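Tryparedoxin II (Crithidia fasciculata, PDB 1I5G) probably acts as a thioredoxin-like dithiol oxidoreductase that takes electrons from trypanothione, and is seen here bound to glutathionylspermidine. Local coordinates at residues V13-G16 and D20-L23; P42-T47 and K78-K83; D52-H57 and K61-M66; M66-D71 and E98-G103. The protein carries 1 engineered substitution. All coordinates share one frame; numbering follows the deposited sequence.

Contact 1: residues V13-G16 and D20-L23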
loop_
_atom_site.group_PDB
_atom_site.type_symbol
_atom_site.label_atom_id
_atom_site.label_comp_id
_atom_site.label_asym_id
_atom_site.label_seq_id
_atom_site.Cartn_x
_atom_site.Cartn_y
_atom_site.Cartn_z
ATOM N N VAL A 13 1.665 11.033 5.423
ATOM C CA VAL A 13 2.154 9.668 5.345
ATOM C C VAL A 13 3.666 9.667 5.301
ATOM O O VAL A 13 4.321 10.700 5.087
ATOM C CB VAL A 13 1.513 8.894 4.186
ATOM C CG1 VAL A 13 0.007 8.828 4.358
ATOM C CG2 VAL A 13 1.828 9.563 2.885
ATOM N N LEU A 14 4.252 8.493 5.519
ATOM C CA LEU A 14 5.709 8.352 5.580
ATOM C C LEU A 14 6.324 8.049 4.240
ATOM O O LEU A 14 5.695 7.440 3.374
ATOM C CB LEU A 14 6.052 7.142 6.457
ATOM C CG LEU A 14 5.450 7.079 7.856
ATOM C CD1 LEU A 14 6.064 5.910 8.596
ATOM C CD2 LEU A 14 5.587 8.340 8.695
ATOM N N LYS A 15 7.576 8.481 4.064
ATOM C CA LYS A 15 8.452 8.056 2.979
ATOM C C LYS A 15 9.845 7.997 3.598
ATOM O O LYS A 15 10.384 9.023 4.027
ATOM C CB LYS A 15 8.516 9.043 1.802
ATOM C CG LYS A 15 9.333 8.480 0.670
ATOM C CD LYS A 15 9.150 9.345 -0.559
ATOM C CE LYS A 15 9.990 8.725 -1.667
ATOM N NZ LYS A 15 10.058 7.236 -1.698
ATOM N N GLY A 16 10.469 6.831 3.644
ATOM C CA GLY A 16 11.789 6.724 4.254
ATOM C C GLY A 16 11.721 7.127 5.713
ATOM O O GLY A 16 10.946 6.579 6.492
ATOM N N ASP A 20 6.442 13.930 5.711
ATOM C CA ASP A 20 6.046 15.181 5.083
ATOM C C ASP A 20 5.237 14.985 3.805
ATOM O O ASP A 20 4.922 15.976 3.145
ATOM C CB ASP A 20 7.246 16.093 4.859
ATOM C CG ASP A 20 8.229 15.563 3.843
ATOM O OD1 ASP A 20 8.252 14.341 3.621
ATOM O OD2 ASP A 20 9.030 16.266 3.168
ATOM N N ILE A 21 4.885 13.746 3.480
ATOM C CA ILE A 21 4.133 13.467 2.257
ATOM C C ILE A 21 2.701 13.774 2.535
ATOM O O ILE A 21 2.100 13.348 3.509
ATOM C CB ILE A 21 4.389 12.038 1.786
ATOM C CG1 ILE A 21 5.861 11.682 1.621
ATOM C CG2 ILE A 21 3.606 11.774 0.506
ATOM C CD1 ILE A 21 6.638 12.602 0.683
ATOM N N ALA A 22 2.126 14.573 1.638
ATOM C CA ALA A 22 0.711 14.839 1.702
ATOM C C ALA A 22 -0.110 14.220 0.554
ATOM O O ALA A 22 0.401 13.867 -0.507
ATOM C CB ALA A 22 0.542 16.368 1.729
ATOM N N LEU A 23 -1.392 14.073 0.759
ATOM C CA LEU A 23 -2.247 13.480 -0.258
ATOM C C LEU A 23 -2.265 14.071 -1.654
ATOM O O LEU A 23 -2.424 13.280 -2.575
ATOM C CB LEU A 23 -3.684 13.391 0.267
ATOM C CG LEU A 23 -3.888 12.524 1.514
ATOM C CD1 LEU A 23 -5.362 12.375 1.842
ATOM C CD2 LEU A 23 -3.271 11.140 1.379
#
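V13 and I21 face each other across two antiparallel strands, and their side chains, both on the same face of the sheet, cross at about a right angle. The meeting is made by single branches: CG2 of V13 lies 3.7 Å from CG2 of I21 and equally close to its CB. In V13 this methyl sits between the backbone N and the carbonyl carbon (chi1 -60°), while CG1 lies opposite the carbonyl carbon. I21 puts its other branch to different use, since its CG1 lies 3.7 Å from CB of K15, so that the isoleucine spans two residues of the facing strand. K15 contributes only the root of its chain, whose amino end leads away from 20-23. Beneath these side chains V13 and I21 form a hydrogen-bonded pair of uneven strength. V13 N gives a nearly straight bond to I21 O (3.0 Å, 162°), whereas the return bond from I21 N to V13 O is weak at 3.5 Å. I21 O also accepts from the side-chain amide of N12, while V13 packs on F7 and L87. Strands 12-15 and 18-22 thus form a beta hairpin, whose second strand is an outermost strand of the mixed sheet.

Contact 2: residues P42-T47 and K78-K83. Engineered in segment 42-47: S43 (natural residue Cys). With TS5 (glutathionylspermidine), chain C.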
loop_
_atom_site.group_PDB
_atom_site.type_symbol
_atom_site.label_atom_id
_atom_site.label_comp_id
_atom_site.label_asym_id
_atom_site.label_seq_id
_atom_site.Cartn_x
_atom_site.Cartn_y
_atom_site.Cartn_z
ATOM N N PRO A 42 4.294 -15.539 4.786
ATOM C CA PRO A 42 3.880 -15.280 3.408
ATOM C C PRO A 42 3.966 -13.835 2.924
ATOM O O PRO A 42 4.256 -13.464 1.794
ATOM C CB PRO A 42 2.446 -15.835 3.390
ATOM C CG PRO A 42 2.371 -16.784 4.463
ATOM C CD PRO A 42 3.258 -16.247 5.560
ATOM N N SER A 43 3.700 -12.930 3.867
ATOM C CA SER A 43 3.799 -11.490 3.607
ATOM C C SER A 43 5.198 -10.968 3.397
ATOM O O SER A 43 5.542 -10.197 2.513
ATOM C CB SER A 43 3.351 -10.625 4.778
ATOM O OG SER A 43 1.996 -10.429 4.677
ATOM N N ARG A 44 6.049 -11.416 4.310
ATOM C CA ARG A 44 7.459 -11.158 4.146
ATOM C C ARG A 44 8.005 -11.691 2.819
ATOM O O ARG A 44 8.894 -11.091 2.225
ATOM C CB ARG A 44 8.274 -11.842 5.240
ATOM C CG ARG A 44 8.071 -11.231 6.594
ATOM C CD ARG A 44 9.223 -11.580 7.568
ATOM N NE ARG A 44 9.589 -12.988 7.439
ATOM C CZ ARG A 44 9.163 -13.947 8.256
ATOM N NH1 ARG A 44 8.354 -13.698 9.293
ATOM N NH2 ARG A 44 9.558 -15.199 8.051
ATOM N N ALA A 45 7.520 -12.846 2.377
ATOM C CA ALA A 45 8.001 -13.438 1.132
ATOM C C ALA A 45 7.439 -12.752 -0.098
ATOM O O ALA A 45 7.975 -12.828 -1.197
ATOM C CB ALA A 45 7.600 -14.885 1.130
ATOM N N PHE A 46 6.309 -12.066 0.035
ATOM C CA PHE A 46 5.733 -11.337 -1.103
ATOM C C PHE A 46 6.359 -9.953 -1.265
ATOM O O PHE A 46 6.480 -9.460 -2.388
ATOM C CB PHE A 46 4.200 -11.189 -1.008
ATOM C CG PHE A 46 3.584 -10.272 -2.037
ATOM C CD1 PHE A 46 3.551 -10.633 -3.387
ATOM C CD2 PHE A 46 3.011 -9.049 -1.709
ATOM C CE1 PHE A 46 2.990 -9.805 -4.345
ATOM C CE2 PHE A 46 2.459 -8.231 -2.656
ATOM C CZ PHE A 46 2.446 -8.600 -3.988
ATOM N N THR A 47 6.749 -9.316 -0.167
ATOM C CA THR A 47 7.338 -7.979 -0.197
ATOM C C THR A 47 8.451 -7.777 -1.236
ATOM O O THR A 47 8.417 -6.807 -1.992
ATOM C CB THR A 47 7.762 -7.574 1.226
ATOM O OG1 THR A 47 6.550 -7.313 1.976
ATOM C CG2 THR A 47 8.598 -6.283 1.249
ATOM N N LYS A 78 8.930 -0.347 12.380
ATOM C CA LYS A 78 10.079 0.436 11.952
ATOM C C LYS A 78 11.043 -0.392 11.128
ATOM O O LYS A 78 11.455 0.042 10.066
ATOM C CB LYS A 78 10.801 0.969 13.191
ATOM C CG LYS A 78 11.892 1.978 12.856
ATOM C CD LYS A 78 12.577 2.609 14.080
ATOM C CE LYS A 78 13.905 3.313 13.690
ATOM N NZ LYS A 78 14.615 3.923 14.861
ATOM N N ASP A 79 11.402 -1.580 11.607
ATOM C CA ASP A 79 12.344 -2.429 10.897
ATOM C C ASP A 79 11.811 -2.965 9.573
ATOM O O ASP A 79 12.560 -3.073 8.596
ATOM C CB ASP A 79 12.732 -3.620 11.797
ATOM C CG ASP A 79 13.504 -3.224 13.055
ATOM O OD1 ASP A 79 14.049 -2.110 13.108
ATOM O OD2 ASP A 79 13.553 -4.044 13.996
ATOM N N TYR A 80 10.524 -3.307 9.503
ATOM C CA TYR A 80 9.949 -3.881 8.309
ATOM C C TYR A 80 9.751 -2.787 7.259
ATOM O O TYR A 80 10.105 -2.976 6.113
ATOM C CB TYR A 80 8.603 -4.484 8.731
ATOM C CG TYR A 80 7.912 -5.310 7.653
ATOM C CD1 TYR A 80 8.623 -6.166 6.819
ATOM C CD2 TYR A 80 6.542 -5.239 7.482
ATOM C CE1 TYR A 80 8.000 -6.933 5.834
ATOM C CE2 TYR A 80 5.912 -6.001 6.501
ATOM C CZ TYR A 80 6.654 -6.845 5.676
ATOM O OH TYR A 80 6.061 -7.618 4.703
ATOM N N TYR A 81 9.188 -1.644 7.650
ATOM C CA TYR A 81 8.998 -0.547 6.713
ATOM C C TYR A 81 10.329 -0.022 6.200
ATOM O O TYR A 81 10.405 0.368 5.050
ATOM C CB TYR A 81 8.151 0.571 7.330
ATOM C CG TYR A 81 7.994 1.743 6.394
ATOM C CD1 TYR A 81 7.543 1.591 5.081
ATOM C CD2 TYR A 81 8.319 3.031 6.795
ATOM C CE1 TYR A 81 7.440 2.693 4.243
ATOM C CE2 TYR A 81 8.212 4.124 5.954
ATOM C CZ TYR A 81 7.773 3.958 4.661
ATOM O OH TYR A 81 7.677 5.061 3.857
ATOM N N ALA A 82 11.378 -0.011 7.018
ATOM C CA ALA A 82 12.699 0.399 6.528
ATOM C C ALA A 82 13.203 -0.427 5.355
ATOM O O ALA A 82 14.071 0.068 4.615
ATOM C CB ALA A 82 13.721 0.332 7.674
ATOM N N LYS A 83 12.700 -1.640 5.109
ATOM C CA LYS A 83 13.078 -2.467 3.954
ATOM C C LYS A 83 12.377 -2.021 2.687
ATOM O O LYS A 83 12.702 -2.524 1.618
ATOM C CB LYS A 83 12.715 -3.932 4.188
ATOM C CG LYS A 83 13.389 -4.499 5.433
ATOM C CD LYS A 83 13.034 -5.934 5.813
ATOM C CE LYS A 83 13.836 -6.491 7.008
ATOM N NZ LYS A 83 13.433 -7.920 7.276
HETATM N N1 TS5 C . -1.751 -18.499 1.716
HETATM C CA1 TS5 C . -2.450 -17.202 1.864
HETATM C C1 TS5 C . -1.705 -16.119 1.131
HETATM O OE1 TS5 C . -2.296 -15.057 0.828
HETATM O OE2 TS5 C . -0.494 -16.308 0.855
HETATM C CB1 TS5 C . -2.620 -16.744 3.314
HETATM C CG1 TS5 C . -1.307 -16.305 3.952
HETATM C CD1 TS5 C . -1.507 -16.404 5.438
HETATM O O1 TS5 C . -1.537 -17.526 6.109
HETATM N N2 TS5 C . -1.635 -15.279 6.138
HETATM C CA2 TS5 C . -2.103 -15.173 7.485
HETATM C C2 TS5 C . -3.318 -14.298 7.689
HETATM O O2 TS5 C . -3.463 -13.122 7.057
HETATM C CB2 TS5 C . -0.985 -14.519 8.299
HETATM S SG2 TS5 C . 0.684 -15.159 8.007
HETATM N N3 TS5 C . -4.128 -14.862 8.604
HETATM C CA3 TS5 C . -5.235 -14.076 9.110
HETATM C C3 TS5 C . -6.576 -14.691 8.803
HETATM O O3 TS5 C . -6.679 -15.284 7.638
HETATM N "N1'" TS5 C . -7.643 -14.694 9.590
HETATM C "C1'" TS5 C . -8.963 -14.882 9.040
HETATM C "C2'" TS5 C . -9.502 -16.144 9.692
HETATM N "N2'" TS5 C . -11.517 -17.604 9.848
HETATM C "C3'" TS5 C . -10.992 -16.321 9.395
HETATM C "C4'" TS5 C . -12.928 -17.822 9.563
HETATM C "C5'" TS5 C . -13.611 -18.864 10.454
HETATM C "C6'" TS5 C . -15.126 -18.946 10.261
HETATM C "C7'" TS5 C . -15.709 -20.308 10.627
HETATM N "N3'" TS5 C . -17.160 -20.439 10.536
#
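Y80 reaches across from helix 74-81 and meets T47 of helix 41-57 hydroxyl to hydroxyl, its OH hydrogen-bonded to T47 OG1 at 2.8 Å. The two side chains come from opposite directions, and the tyrosine spans a wide gap: the nearest CA atoms, those of R44 and Y80, are 8.7 Å apart. With CG trans to the backbone N (chi1 -172°), the ring of Y80 extends toward the other helix, where R44 CG approaches its CE1 obliquely at 4.4 Å. The phenol oxygen also lies 4.0 Å from CB of S43, an engineered serine in place of the natural cysteine. Farther out, each hydroxyl has a second partner on strand 30-36, Y34 OH for T47 and S36 OG for Y80, which ties both helices to the sheet. A phenylalanine in place of Y80 would probably leave T47 OG1 and S36 OG each without one hydrogen-bond mate. R44 turns its polar end elsewhere, NH1 bonding to S38 O. Two residues before R44, P42 borders the bound glutathionylspermidine, its CD 3.7 Å from the ligand's SG2. This is the start of the active-site helix of the thioredoxin fold, where the ligand's sulphur lies beside the Cys-Pro-Pro-Cys motif, whose last cysteine is replaced here.

Contact 3: residues D52-H57 and K61-M66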
loop_
_atom_site.group_PDB
_atom_site.type_symbol
_atom_site.label_atom_id
_atom_site.label_comp_id
_atom_site.label_asym_id
_atom_site.label_seq_id
_atom_site.Cartn_x
_atom_site.Cartn_y
_atom_site.Cartn_z
ATOM N N ASP A 52 10.487 -5.342 -6.421
ATOM C CA ASP A 52 10.998 -5.413 -7.787
ATOM C C ASP A 52 9.959 -4.806 -8.717
ATOM O O ASP A 52 10.250 -4.058 -9.667
ATOM C CB ASP A 52 11.321 -6.857 -8.191
ATOM C CG ASP A 52 12.544 -7.452 -7.480
ATOM O OD1 ASP A 52 13.336 -6.689 -6.881
ATOM O OD2 ASP A 52 12.692 -8.692 -7.550
ATOM N N PHE A 53 8.667 -5.078 -8.516
ATOM C CA PHE A 53 7.572 -4.569 -9.331
ATOM C C PHE A 53 7.501 -3.045 -9.269
ATOM O O PHE A 53 7.324 -2.376 -10.290
ATOM C CB PHE A 53 6.244 -5.171 -8.857
ATOM C CG PHE A 53 5.120 -4.943 -9.821
ATOM C CD1 PHE A 53 4.346 -3.793 -9.754
ATOM C CD2 PHE A 53 4.828 -5.871 -10.810
ATOM C CE1 PHE A 53 3.328 -3.584 -10.632
ATOM C CE2 PHE A 53 3.807 -5.674 -11.703
ATOM C CZ PHE A 53 3.057 -4.512 -11.609
ATOM N N TYR A 54 7.634 -2.523 -8.061
ATOM C CA TYR A 54 7.623 -1.090 -7.826
ATOM C C TYR A 54 8.805 -0.401 -8.525
ATOM O O TYR A 54 8.640 0.625 -9.161
ATOM C CB TYR A 54 7.699 -0.813 -6.354
ATOM C CG TYR A 54 7.567 0.588 -5.871
ATOM C CD1 TYR A 54 6.334 1.196 -5.684
ATOM C CD2 TYR A 54 8.690 1.333 -5.581
ATOM C CE1 TYR A 54 6.182 2.461 -5.223
ATOM C CE2 TYR A 54 8.559 2.631 -5.103
ATOM C CZ TYR A 54 7.296 3.206 -4.929
ATOM O OH TYR A 54 7.203 4.493 -4.435
ATOM N N LYS A 55 10.004 -0.974 -8.404
ATOM C CA LYS A 55 11.147 -0.341 -9.059
ATOM C C LYS A 55 10.951 -0.366 -10.561
ATOM O O LYS A 55 11.253 0.588 -11.270
ATOM C CB LYS A 55 12.428 -1.066 -8.656
ATOM C CG LYS A 55 12.746 -0.900 -7.187
ATOM C CD LYS A 55 14.010 -1.674 -6.806
ATOM C CE LYS A 55 14.366 -1.668 -5.336
ATOM N NZ LYS A 55 15.428 -2.678 -5.015
ATOM N N ALA A 56 10.425 -1.449 -11.107
ATOM C CA ALA A 56 10.241 -1.549 -12.542
ATOM C C ALA A 56 9.177 -0.634 -13.115
ATOM O O ALA A 56 9.321 -0.052 -14.192
ATOM C CB ALA A 56 9.939 -2.993 -12.918
ATOM N N HIS A 57 8.066 -0.491 -12.387
ATOM C CA HIS A 57 6.827 0.052 -12.935
ATOM C C HIS A 57 6.194 1.269 -12.258
ATOM O O HIS A 57 5.289 1.838 -12.861
ATOM C CB HIS A 57 5.781 -1.071 -12.982
ATOM C CG HIS A 57 6.232 -2.315 -13.683
ATOM N ND1 HIS A 57 6.620 -2.309 -15.005
ATOM C CD2 HIS A 57 6.334 -3.596 -13.255
ATOM C CE1 HIS A 57 6.959 -3.542 -15.342
ATOM N NE2 HIS A 57 6.792 -4.352 -14.307
ATOM N N LYS A 61 3.973 3.291 -14.916
ATOM C CA LYS A 61 2.569 2.907 -14.801
ATOM C C LYS A 61 1.847 3.843 -13.821
ATOM O O LYS A 61 0.651 3.644 -13.585
ATOM C CB LYS A 61 2.421 1.450 -14.360
ATOM C CG LYS A 61 2.994 0.409 -15.297
ATOM C CD LYS A 61 2.258 0.290 -16.613
ATOM C CE LYS A 61 2.818 -0.860 -17.435
ATOM N NZ LYS A 61 2.706 -0.619 -18.900
ATOM N N ASN A 62 2.555 4.826 -13.279
ATOM C CA ASN A 62 1.971 5.890 -12.463
ATOM C C ASN A 62 1.173 5.423 -11.251
ATOM O O ASN A 62 0.005 5.728 -11.087
ATOM C CB ASN A 62 1.139 6.846 -13.338
ATOM C CG ASN A 62 0.909 8.176 -12.676
ATOM O OD1 ASN A 62 1.826 8.670 -11.999
ATOM N ND2 ASN A 62 -0.272 8.746 -12.855
ATOM N N PHE A 63 1.894 4.675 -10.420
ATOM C CA PHE A 63 1.260 4.194 -9.200
ATOM C C PHE A 63 2.151 4.432 -7.991
ATOM O O PHE A 63 3.363 4.688 -8.117
ATOM C CB PHE A 63 0.786 2.727 -9.281
ATOM C CG PHE A 63 1.860 1.704 -9.358
ATOM C CD1 PHE A 63 2.493 1.188 -8.271
ATOM C CD2 PHE A 63 2.261 1.219 -10.595
ATOM C CE1 PHE A 63 3.492 0.222 -8.402
ATOM C CE2 PHE A 63 3.259 0.248 -10.741
ATOM C CZ PHE A 63 3.891 -0.249 -9.631
ATOM N N GLU A 64 1.552 4.344 -6.812
ATOM C CA GLU A 64 2.231 4.424 -5.522
ATOM C C GLU A 64 1.811 3.213 -4.677
ATOM O O GLU A 64 0.736 2.671 -4.911
ATOM C CB GLU A 64 1.880 5.730 -4.808
ATOM C CG GLU A 64 2.693 6.031 -3.559
ATOM C CD GLU A 64 4.164 5.904 -3.834
ATOM O OE1 GLU A 64 4.730 6.925 -4.304
ATOM O OE2 GLU A 64 4.751 4.856 -3.622
ATOM N N VAL A 65 2.625 2.802 -3.715
ATOM C CA VAL A 65 2.267 1.758 -2.771
ATOM C C VAL A 65 2.298 2.385 -1.391
ATOM O O VAL A 65 3.176 3.186 -1.065
ATOM C CB VAL A 65 3.191 0.527 -2.885
ATOM C CG1 VAL A 65 3.015 -0.460 -1.762
ATOM C CG2 VAL A 65 3.108 -0.126 -4.270
ATOM N N MET A 66 1.323 2.012 -0.556
ATOM C CA MET A 66 1.266 2.453 0.822
ATOM C C MET A 66 1.112 1.271 1.756
ATOM O O MET A 66 0.097 0.579 1.708
ATOM C CB MET A 66 0.139 3.418 1.066
ATOM C CG MET A 66 0.368 4.118 2.402
ATOM S SD MET A 66 -0.997 5.212 2.781
ATOM C CE MET A 66 -0.558 6.588 1.473
#
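F53 brings its ring edge up to F63, its CE1 3.5 Å from F63 CZ. The two aromatic side chains cross at about a right angle, although their ring planes are only 36° apart. H57 packs against both phenylalanines: its CD2 lies over the centre of the F53 ring, and its CB is 3.6 Å from F63 CE2. The chi1 of 68° that places F63 CG between its backbone N and carbonyl carbon directs the ring back toward the helix. Alongside, the Y54 ring slides past V65, with CD1 3.8 Å from V65 CG2, and carries its hydroxyl to the carboxylate of E64. Y54 OH donates to the syn lone pair of E64 OE2 at 2.6 Å, while V65 N meets the same oxygen on its anti side, somewhat out of the carboxylate plane, at 3.0 Å. Two donors therefore grip one oxygen of this buried carboxylate and would be expected to favour its charged form. At the turn, K61 N bonds to H57 O (2.8 Å), joining the helix end to the connection that follows; H57 NE2 bonds to P135 O. W86 meets Y54 edge-to-face and F32 does the same with F63. Helix 41-57 is the crossover helix of a beta-alpha-beta unit, packed here on strand 63-69 within the thioredoxin fold.

Contact 4: residues M66-D71 and E98-G103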
loop_
_atom_site.group_PDB
_atom_site.type_symbol
_atom_site.label_atom_id
_atom_site.label_comp_id
_atom_site.label_asym_id
_atom_site.label_seq_id
_atom_site.Cartn_x
_atom_site.Cartn_y
_atom_site.Cartn_z
ATOM N N MET A 66 1.323 2.012 -0.556
ATOM C CA MET A 66 1.266 2.453 0.822
ATOM C C MET A 66 1.112 1.271 1.756
ATOM O O MET A 66 0.097 0.579 1.708
ATOM C CB MET A 66 0.139 3.418 1.066
ATOM C CG MET A 66 0.368 4.118 2.402
ATOM S SD MET A 66 -0.997 5.212 2.781
ATOM C CE MET A 66 -0.558 6.588 1.473
ATOM N N LEU A 67 2.082 1.063 2.626
ATOM C CA LEU A 67 1.998 0.018 3.635
ATOM C C LEU A 67 0.940 0.363 4.666
ATOM O O LEU A 67 1.001 1.449 5.252
ATOM C CB LEU A 67 3.343 -0.079 4.377
ATOM C CG LEU A 67 3.399 -1.053 5.551
ATOM C CD1 LEU A 67 3.133 -2.476 5.072
ATOM C CD2 LEU A 67 4.690 -0.961 6.315
ATOM N N ILE A 68 0.028 -0.591 4.864
ATOM C CA ILE A 68 -0.968 -0.548 5.935
ATOM C C ILE A 68 -0.570 -1.721 6.825
ATOM O O ILE A 68 -0.784 -2.883 6.498
ATOM C CB ILE A 68 -2.395 -0.642 5.400
ATOM C CG1 ILE A 68 -2.676 0.360 4.282
ATOM C CG2 ILE A 68 -3.337 -0.434 6.584
ATOM C CD1 ILE A 68 -2.382 1.803 4.627
ATOM N N SER A 69 0.035 -1.416 7.973
ATOM C CA SER A 69 0.743 -2.433 8.749
ATOM C C SER A 69 -0.078 -3.165 9.776
ATOM O O SER A 69 -0.716 -2.556 10.626
ATOM C CB SER A 69 1.915 -1.760 9.470
ATOM O OG SER A 69 2.465 -2.596 10.474
ATOM N N TRP A 70 -0.029 -4.486 9.718
ATOM C CA TRP A 70 -0.546 -5.312 10.791
ATOM C C TRP A 70 0.579 -5.735 11.717
ATOM O O TRP A 70 0.483 -6.765 12.388
ATOM C CB TRP A 70 -1.238 -6.550 10.231
ATOM C CG TRP A 70 -2.596 -6.380 9.627
ATOM C CD1 TRP A 70 -3.269 -5.233 9.309
ATOM C CD2 TRP A 70 -3.494 -7.450 9.284
ATOM N NE1 TRP A 70 -4.505 -5.516 8.779
ATOM C CE2 TRP A 70 -4.663 -6.875 8.756
ATOM C CE3 TRP A 70 -3.427 -8.846 9.369
ATOM C CZ2 TRP A 70 -5.736 -7.631 8.325
ATOM C CZ3 TRP A 70 -4.497 -9.593 8.932
ATOM C CH2 TRP A 70 -5.641 -8.981 8.426
ATOM N N ASP A 71 1.664 -4.991 11.830
ATOM C CA ASP A 71 2.774 -5.385 12.678
ATOM C C ASP A 71 2.386 -5.323 14.150
ATOM O O ASP A 71 1.459 -4.638 14.582
ATOM C CB ASP A 71 3.972 -4.475 12.377
ATOM C CG ASP A 71 4.663 -4.838 11.091
ATOM O OD1 ASP A 71 5.322 -5.927 11.056
ATOM O OD2 ASP A 71 4.562 -4.082 10.083
ATOM N N GLU A 98 -7.234 0.107 11.132
ATOM C CA GLU A 98 -8.445 -0.714 11.304
ATOM C C GLU A 98 -9.555 -0.239 10.347
ATOM O O GLU A 98 -10.290 -1.050 9.777
ATOM C CB GLU A 98 -8.957 -0.710 12.735
ATOM C CG GLU A 98 -7.989 -1.280 13.752
ATOM C CD GLU A 98 -7.728 -2.781 13.624
ATOM O OE1 GLU A 98 -8.490 -3.466 12.907
ATOM O OE2 GLU A 98 -6.749 -3.251 14.260
ATOM N N PHE A 99 -9.622 1.073 10.149
ATOM C CA PHE A 99 -10.575 1.677 9.228
ATOM C C PHE A 99 -10.405 1.126 7.808
ATOM O O PHE A 99 -11.355 0.720 7.096
ATOM C CB PHE A 99 -10.409 3.186 9.278
ATOM C CG PHE A 99 -11.369 3.930 8.426
ATOM C CD1 PHE A 99 -12.602 4.314 8.931
ATOM C CD2 PHE A 99 -11.040 4.256 7.140
ATOM C CE1 PHE A 99 -13.511 5.015 8.149
ATOM C CE2 PHE A 99 -11.945 4.963 6.350
ATOM C CZ PHE A 99 -13.186 5.335 6.868
ATOM N N LEU A 100 -9.164 1.080 7.330
ATOM C CA LEU A 100 -8.860 0.557 5.998
ATOM C C LEU A 100 -9.023 -0.953 5.908
ATOM O O LEU A 100 -9.498 -1.472 4.885
ATOM C CB LEU A 100 -7.452 0.963 5.547
ATOM C CG LEU A 100 -7.341 2.467 5.290
ATOM C CD1 LEU A 100 -5.879 2.912 5.147
ATOM C CD2 LEU A 100 -8.126 2.972 4.068
ATOM N N THR A 101 -8.647 -1.664 6.975
ATOM C CA THR A 101 -8.864 -3.113 6.963
ATOM C C THR A 101 -10.342 -3.413 6.768
ATOM O O THR A 101 -10.685 -4.274 5.975
ATOM C CB THR A 101 -8.310 -3.680 8.286
ATOM O OG1 THR A 101 -6.876 -3.503 8.297
ATOM C CG2 THR A 101 -8.649 -5.158 8.450
ATOM N N THR A 102 -11.206 -2.710 7.488
ATOM C CA THR A 102 -12.630 -2.952 7.317
ATOM C C THR A 102 -13.134 -2.486 5.960
ATOM O O THR A 102 -13.888 -3.172 5.250
ATOM C CB THR A 102 -13.326 -2.179 8.420
ATOM O OG1 THR A 102 -12.949 -2.796 9.650
ATOM C CG2 THR A 102 -14.873 -2.335 8.342
ATOM N N GLY A 103 -12.698 -1.305 5.561
ATOM C CA GLY A 103 -13.203 -0.711 4.340
ATOM C C GLY A 103 -12.893 -1.470 3.071
ATOM O O GLY A 103 -13.646 -1.418 2.091
#
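W70 and T101 make the polar link between the loop just after strand 63-69 and helix 94-103. The indole NE1 donates to T101 OG1 at 3.1 Å with an angle of 164°, and the hydroxyl lies close to the ring plane. T101 OG1 also bonds to M97 O one helical turn earlier, so its hydroxyl is held from both its own helix and the indole. Its methyl adds a contact, CG2 being 3.8 Å from W70 CZ2. The apolar part rests on one pair of methyls: CD1 of I68 meets CD1 of L100 at 3.7 Å, the two side chains crossing at about a right angle. With I68 CG1 opposite the carbonyl carbon (chi1 -51°) and a further bend at chi2, the terminal methyl is brought to the helix, and F35 of the neighbouring strand touches both I68 and L100. Helix 94-103 thus packs on the central sheet of the thioredoxin fold, near the ligand pocket, for the W70 side chain comes within about 4 Å of the bound glutathionylspermidine. Replacing W70 by an alanine would probably leave T101 OG1 without its indole donor and open a gap beside the ligand. Within 66-71, D71 N donates to S69 OG at 2.9 Å in an ST turn, and S69 OG donates to D71 OD2 at 2.6 Å.

How the contacts relate
Contacts 2 and 3 are buried and share helix 41-57, one near its active-site start and the other at its end; contacts 1 and 4 are only partly buried. Strand 63-69 runs through contacts 3 and 4, which share M66 and lie on opposite sides of the chain's centre. Aromatic packing and a buried carboxylate mark contact 3, whereas contact 2 depends on paired hydroxyls and contact 4 on an indole bond, these two lying close to the ligand. Contact 1, at the sheet margin, combines backbone pairing with apolar packing. V13 CG1 packs on M66 CE at 3.7 Å, joining the hairpin to contacts 3 and 4, while D71 touches Y80 between contacts 4 and 2.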